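Local coordinates for protein DNA polymerase III subunit delta (Bacillus subtilis, PDB 3ZH9) that serves as the probable wrench subunit of the bacterial replicative sliding-ring loader, prising open the beta dimer so that it can be placed on primed DNA, at residues F154-A159 against I185-I189. Residues are numbered along the deposited sequence.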
ATOM      1  N   PHE A 154       6.340   1.615 -12.250  1.00 34.40           N
ATOM      2  CA  PHE A 154       5.533   2.618 -11.578  1.00 35.03           C
ATOM      3  C   PHE A 154       6.369   3.832 -11.157  1.00 34.65           C
ATOM      4  O   PHE A 154       5.955   4.972 -11.343  1.00 36.49           O
ATOM      5  CB  PHE A 154       4.847   2.014 -10.365  1.00 30.46           C
ATOM      6  CG  PHE A 154       4.286   3.034  -9.426  1.00 37.81           C
ATOM      7  CD1 PHE A 154       2.999   3.501  -9.585  1.00 36.53           C
ATOM      8  CD2 PHE A 154       5.051   3.518  -8.369  1.00 39.31           C
ATOM      9  CE1 PHE A 154       2.477   4.445  -8.716  1.00 42.41           C
ATOM     10  CE2 PHE A 154       4.538   4.454  -7.496  1.00 35.63           C
ATOM     11  CZ  PHE A 154       3.244   4.920  -7.672  1.00 39.73           C
ATOM     12  N   THR A 155       7.537   3.570 -10.576  1.00 32.28           N
ATOM     13  CA  THR A 155       8.462   4.623 -10.134  1.00 28.23           C
ATOM     14  C   THR A 155       8.957   5.473 -11.308  1.00 33.43           C
ATOM     15  O   THR A 155       8.995   6.697 -11.238  1.00 31.20           O
ATOM     16  CB  THR A 155       9.675   4.008  -9.414  1.00 26.98           C
ATOM     17  OG1 THR A 155       9.218   3.154  -8.359  1.00 31.26           O
ATOM     18  CG2 THR A 155      10.587   5.088  -8.816  1.00 27.32           C
ATOM     19  N   VAL A 156       9.330   4.809 -12.397  1.00 33.06           N
ATOM     20  CA  VAL A 156       9.778   5.511 -13.584  1.00 34.63           C
ATOM     21  C   VAL A 156       8.687   6.419 -14.145  1.00 38.75           C
ATOM     22  O   VAL A 156       8.942   7.579 -14.498  1.00 40.80           O
ATOM     23  CB  VAL A 156      10.275   4.517 -14.653  1.00 34.80           C
ATOM     24  CG1 VAL A 156      10.417   5.205 -16.029  1.00 40.39           C
ATOM     25  CG2 VAL A 156      11.602   3.899 -14.210  1.00 28.37           C
ATOM     26  N   ASN A 157       7.467   5.898 -14.213  1.00 35.62           N
ATOM     27  CA  ASN A 157       6.360   6.670 -14.746  1.00 41.97           C
ATOM     28  C   ASN A 157       5.966   7.775 -13.791  1.00 40.43           C
ATOM     29  O   ASN A 157       5.495   8.814 -14.212  1.00 35.07           O
ATOM     30  CB  ASN A 157       5.155   5.777 -15.029  1.00 49.70           C
ATOM     31  CG  ASN A 157       5.354   4.917 -16.252  1.00 58.09           C
ATOM     32  OD1 ASN A 157       5.925   5.364 -17.249  1.00 57.37           O
ATOM     33  ND2 ASN A 157       4.892   3.667 -16.183  1.00 58.20           N
ATOM     34  N   LEU A 158       6.152   7.539 -12.500  1.00 39.97           N
ATOM     35  CA  LEU A 158       5.790   8.537 -11.510  1.00 40.46           C
ATOM     36  C   LEU A 158       6.620   9.815 -11.706  1.00 37.78           C
ATOM     37  O   LEU A 158       6.077  10.915 -11.681  1.00 35.23           O
ATOM     38  CB  LEU A 158       5.959   7.985 -10.095  1.00 37.77           C
ATOM     39  CG  LEU A 158       5.532   8.963  -9.008  1.00 37.80           C
ATOM     40  CD1 LEU A 158       4.115   9.405  -9.266  1.00 39.37           C
ATOM     41  CD2 LEU A 158       5.671   8.352  -7.608  1.00 34.33           C
ATOM     42  N   ALA A 159       7.928   9.660 -11.900  1.00 36.27           N
ATOM     43  CA  ALA A 159       8.807  10.797 -12.174  1.00 33.32           C
ATOM     44  C   ALA A 159       8.294  11.653 -13.337  1.00 37.24           C
ATOM     45  O   ALA A 159       8.323  12.885 -13.282  1.00 42.93           O
ATOM     46  CB  ALA A 159      10.263  10.316 -12.438  1.00 28.31           C
ATOM     47  N   ILE A 185       7.637   5.437  -2.058  1.00 25.61           N
ATOM     48  CA  ILE A 185       8.166   5.784  -3.368  1.00 28.62           C
ATOM     49  C   ILE A 185       7.601   7.133  -3.833  1.00 30.86           C
ATOM     50  O   ILE A 185       8.327   7.960  -4.364  1.00 33.44           O
ATOM     51  CB  ILE A 185       7.850   4.698  -4.415  1.00 29.69           C
ATOM     52  CG1 ILE A 185       8.616   3.415  -4.109  1.00 36.43           C
ATOM     53  CG2 ILE A 185       8.216   5.178  -5.808  1.00 30.82           C
ATOM     54  CD1 ILE A 185       7.954   2.170  -4.679  1.00 33.98           C
ATOM     55  N   PHE A 186       6.303   7.348  -3.617  1.00 26.21           N
ATOM     56  CA  PHE A 186       5.662   8.578  -4.043  1.00 30.22           C
ATOM     57  C   PHE A 186       6.288   9.748  -3.296  1.00 31.70           C
ATOM     58  O   PHE A 186       6.698  10.747  -3.875  1.00 36.24           O
ATOM     59  CB  PHE A 186       4.142   8.520  -3.780  1.00 33.50           C
ATOM     60  CG  PHE A 186       3.422   9.767  -4.192  1.00 34.57           C
ATOM     61  CD1 PHE A 186       3.404  10.881  -3.365  1.00 38.50           C
ATOM     62  CD2 PHE A 186       2.773   9.836  -5.419  1.00 40.53           C
ATOM     63  CE1 PHE A 186       2.729  12.053  -3.753  1.00 43.73           C
ATOM     64  CE2 PHE A 186       2.110  10.995  -5.821  1.00 35.35           C
ATOM     65  CZ  PHE A 186       2.084  12.109  -4.989  1.00 38.03           C
ATOM     66  N   GLN A 187       6.366   9.606  -1.989  1.00 31.79           N
ATOM     67  CA  GLN A 187       6.999  10.606  -1.163  1.00 29.74           C
ATOM     68  C   GLN A 187       8.449  10.922  -1.587  1.00 32.53           C
ATOM     69  O   GLN A 187       8.821  12.089  -1.730  1.00 31.77           O
ATOM     70  CB  GLN A 187       6.931  10.168   0.295  1.00 32.84           C
ATOM     71  CG  GLN A 187       7.725  11.049   1.243  1.00 56.92           C
ATOM     72  CD  GLN A 187       7.597  10.609   2.691  1.00 73.59           C
ATOM     73  OE1 GLN A 187       6.733   9.794   3.034  1.00 76.95           O
ATOM     74  NE2 GLN A 187       8.459  11.145   3.548  1.00 79.39           N
ATOM     75  N   GLU A 188       9.266   9.896  -1.787  1.00 26.90           N
ATOM     76  CA  GLU A 188      10.675  10.113  -2.103  1.00 27.55           C
ATOM     77  C   GLU A 188      10.852  10.676  -3.515  1.00 30.30           C
ATOM     78  O   GLU A 188      11.734  11.500  -3.750  1.00 32.46           O
ATOM     79  CB  GLU A 188      11.494   8.821  -1.933  1.00 21.79           C
ATOM     80  CG  GLU A 188      11.482   8.246  -0.524  1.00 30.50           C
ATOM     81  CD  GLU A 188      11.996   9.226   0.552  1.00 38.31           C
ATOM     82  OE1 GLU A 188      12.748  10.166   0.229  1.00 40.77           O
ATOM     83  OE2 GLU A 188      11.644   9.046   1.735  1.00 46.70           O
ATOM     84  N   ILE A 189      10.030  10.221  -4.458  1.00 30.94           N
ATOM     85  CA  ILE A 189      10.058  10.799  -5.804  1.00 29.38           C
ATOM     86  C   ILE A 189       9.732  12.309  -5.772  1.00 30.04           C
ATOM     87  O   ILE A 189      10.412  13.105  -6.408  1.00 32.49           O
ATOM     88  CB  ILE A 189       9.128  10.044  -6.787  1.00 35.33           C
ATOM     89  CG1 ILE A 189       9.750   8.698  -7.197  1.00 32.42           C
ATOM     90  CG2 ILE A 189       8.825  10.909  -8.009  1.00 35.46           C
ATOM     91  CD1 ILE A 189      11.047   8.806  -8.013  1.00 27.83           C
TER
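Start with Leu158, on helix 148-160: its CA-to-CB bond points toward 185-189, and CD2 lies 3.6 Å from CA of Phe186, 3.9 Å from CB of Ile189 and 4.4 Å from CG2 of Ile185. One methyl thus fits among three residues spread over little more than one turn. Ile189 answers from helix 182-195, its CD1 3.8 Å from CG2 of Thr155 and its CG2 4.2 Å from CA of Ala159. Ile185, one turn earlier, sets CG2 at the ring edge of Phe154 (4.1 Å from CE2) and 3.4 Å from OG1 of Thr155, a hydroxyl hydrogen-bonded to the carbonyl O of Thr151. The segments run 39° apart, 10.3 Å between axes, in the small, mainly helical lid domain of the AAA+-like module; Trp6 of helix 2-10 touches both Leu158 and Phe186. Apart from that internally satisfied hydroxyl, the touching side chains are apolar, so these two segments are held together by shape and hydrophobic burial rather than by directional polar bonds.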